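Local coordinates for putative electron transport related protein (PDB 4PQ1), which is a DsbF homologue with a thioredoxin-like fold, probably catalysing thiol-disulfide exchange through a cysteine pair that forms a disulfide in this structure, at residues I82-D86 with A122-P126. Residues are numbered along the deposited sequence.
Sequences INVRD and ASVVP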
ATOM      1  N   ILE A  82       0.505  -5.001  -1.674  1.00 15.21           N
ATOM      2  CA  ILE A  82      -0.507  -5.663  -2.482  1.00 16.68           C
ATOM      3  C   ILE A  82       0.191  -6.138  -3.759  1.00 19.87           C
ATOM      4  O   ILE A  82       0.399  -5.373  -4.698  1.00 21.43           O
ATOM      5  CB  ILE A  82      -1.692  -4.725  -2.792  1.00 20.74           C
ATOM      6  CG1 ILE A  82      -2.340  -4.264  -1.487  1.00 20.66           C
ATOM      7  CG2 ILE A  82      -2.722  -5.401  -3.693  1.00 17.60           C
ATOM      8  CD1 ILE A  82      -3.448  -3.268  -1.682  1.00 30.03           C
ATOM      9  N   ASN A  83       0.565  -7.408  -3.772  1.00 20.70           N
ATOM     10  CA  ASN A  83       1.330  -7.988  -4.873  1.00 18.74           C
ATOM     11  C   ASN A  83       0.404  -8.273  -6.047  1.00 20.96           C
ATOM     12  O   ASN A  83      -0.499  -9.117  -5.945  1.00 20.46           O
ATOM     13  CB  ASN A  83       2.047  -9.246  -4.366  1.00 23.64           C
ATOM     14  CG  ASN A  83       2.797 -10.005  -5.456  1.00 20.00           C
ATOM     15  OD1 ASN A  83       2.554 -11.189  -5.652  1.00 22.14           O
ATOM     16  ND2 ASN A  83       3.700  -9.332  -6.159  1.00 18.79           N
ATOM     17  N   VAL A  84       0.569  -7.525  -7.141  1.00 15.72           N
ATOM     18  CA  VAL A  84      -0.318  -7.703  -8.289  1.00 21.54           C
ATOM     19  C   VAL A  84       0.464  -8.234  -9.512  1.00 21.84           C
ATOM     20  O   VAL A  84       1.666  -8.015  -9.625  1.00 17.72           O
ATOM     21  CB  VAL A  84      -1.056  -6.386  -8.656  1.00 22.56           C
ATOM     22  CG1 VAL A  84      -1.802  -5.819  -7.418  1.00 18.72           C
ATOM     23  CG2 VAL A  84      -0.092  -5.347  -9.218  1.00 18.44           C
ATOM     24  N   ARG A  85      -0.228  -8.957 -10.391  1.00 24.94           N
ATOM     25  CA  ARG A  85       0.324  -9.372 -11.687  1.00 26.07           C
ATOM     26  C   ARG A  85       1.555 -10.260 -11.553  1.00 21.99           C
ATOM     27  O   ARG A  85       2.311 -10.448 -12.503  1.00 28.69           O
ATOM     28  CB  ARG A  85       0.668  -8.153 -12.543  1.00 28.07           C
ATOM     29  CG  ARG A  85      -0.433  -7.731 -13.483  1.00 33.15           C
ATOM     30  CD  ARG A  85      -0.285  -6.280 -13.937  1.00 29.83           C
ATOM     31  NE  ARG A  85      -1.546  -5.602 -13.707  1.00 45.19           N
ATOM     32  CZ  ARG A  85      -1.715  -4.294 -13.574  1.00 36.70           C
ATOM     33  NH1 ARG A  85      -0.693  -3.449 -13.663  1.00 29.85           N
ATOM     34  NH2 ARG A  85      -2.939  -3.838 -13.352  1.00 38.36           N
ATOM     35  N   ASP A  86       1.744 -10.806 -10.362  1.00 24.88           N
ATOM     36  CA  ASP A  86       2.712 -11.861 -10.155  1.00 24.58           C
ATOM     37  C   ASP A  86       1.951 -13.178 -10.126  1.00 25.07           C
ATOM     38  O   ASP A  86       1.517 -13.644  -9.068  1.00 29.36           O
ATOM     39  CB  ASP A  86       3.508 -11.631  -8.874  1.00 23.75           C
ATOM     40  CG  ASP A  86       4.864 -11.017  -9.146  1.00 25.96           C
ATOM     41  OD1 ASP A  86       5.511 -11.450 -10.121  1.00 22.74           O
ATOM     42  OD2 ASP A  86       5.284 -10.111  -8.390  1.00 25.34           O
ATOM     43  N   ALA A 122      -6.086   0.457 -11.481  1.00 26.34           N
ATOM     44  CA  ALA A 122      -5.358  -0.825 -11.467  1.00 27.35           C
ATOM     45  C   ALA A 122      -4.189  -0.817 -12.440  1.00 23.43           C
ATOM     46  O   ALA A 122      -3.291  -1.668 -12.368  1.00 26.20           O
ATOM     47  CB  ALA A 122      -6.298  -2.004 -11.794  1.00 22.72           C
ATOM     48  N   SER A 123      -4.204   0.138 -13.358  1.00 23.15           N
ATOM     49  CA  SER A 123      -3.122   0.286 -14.319  1.00 27.08           C
ATOM     50  C   SER A 123      -1.820   0.782 -13.683  1.00 26.37           C
ATOM     51  O   SER A 123      -0.753   0.609 -14.247  1.00 23.67           O
ATOM     52  CB  SER A 123      -3.543   1.258 -15.407  1.00 26.54           C
ATOM     53  OG  SER A 123      -3.897   2.489 -14.804  1.00 23.40           O
ATOM     54  N   VAL A 124      -1.906   1.421 -12.520  1.00 20.87           N
ATOM     55  CA  VAL A 124      -0.752   2.125 -11.974  1.00 19.25           C
ATOM     56  C   VAL A 124      -0.039   1.309 -10.910  1.00 24.84           C
ATOM     57  O   VAL A 124      -0.559   1.102  -9.824  1.00 22.81           O
ATOM     58  CB  VAL A 124      -1.161   3.489 -11.383  1.00 27.04           C
ATOM     59  CG1 VAL A 124       0.064   4.257 -10.849  1.00 16.79           C
ATOM     60  CG2 VAL A 124      -1.921   4.321 -12.433  1.00 27.51           C
ATOM     61  N   VAL A 125       1.162   0.838 -11.243  1.00 23.94           N
ATOM     62  CA  VAL A 125       2.006   0.106 -10.308  1.00 22.41           C
ATOM     63  C   VAL A 125       3.427   0.628 -10.471  1.00 27.39           C
ATOM     64  O   VAL A 125       3.950   0.640 -11.579  1.00 25.19           O
ATOM     65  CB  VAL A 125       1.978  -1.427 -10.553  1.00 20.97           C
ATOM     66  CG1 VAL A 125       2.891  -2.141  -9.565  1.00 27.45           C
ATOM     67  CG2 VAL A 125       0.587  -1.956 -10.422  1.00 22.04           C
ATOM     68  N   PRO A 126       4.054   1.066  -9.367  1.00 27.31           N
ATOM     69  CA  PRO A 126       3.485   0.996  -8.020  1.00 25.62           C
ATOM     70  C   PRO A 126       2.483   2.123  -7.719  1.00 20.55           C
ATOM     71  O   PRO A 126       2.443   3.133  -8.425  1.00 22.37           O
ATOM     72  CB  PRO A 126       4.719   1.108  -7.134  1.00 23.72           C
ATOM     73  CG  PRO A 126       5.622   2.015  -7.904  1.00 18.50           C
ATOM     74  CD  PRO A 126       5.379   1.712  -9.362  1.00 23.77           C
TER
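Start at Ile82, in strand 77-83 of the central sheet, where backbone hydrogen bonds tie it to Asn50 and Trp52 of the neighbouring strand. Asn83 stays out of reach of 122-126 and closes back onto its own segment: its ND2 donates to Asp86 OD2 at 2.8 Å, and that same carboxylate oxygen accepts from the backbone N of Gln54. Val84 makes the first real contact, its CG2 methyl packing against CG2 of Val125 at 3.7 Å, while its carbonyl O accepts a hydrogen bond from Trp55 NE1. At Arg85 the backbone switches to a left-handed conformation (phi/psi 61/17) and the long side chain reaches over the gap to loop 122-126. There Arg85 NH2 donates a hydrogen bond to Ala122 O, modelled very short at 2.4 Å, with the carbonyl near the guanidinium plane; Arg85 NH1 lies 3.8 Å from Val125 CG2, so this one methyl meets both Val84 and Arg85. Asp86, out of reach of the loop, has its backbone O hydrogen-bonded to Tyr107 OH. Across the gap, Val125 also touches Cys59 of the disulfide Cys56-Cys59, and the peptide before Pro126 is cis. A cis-proline loop lying beside a CxxC motif at a helix start is the hallmark of the thioredoxin-fold active site.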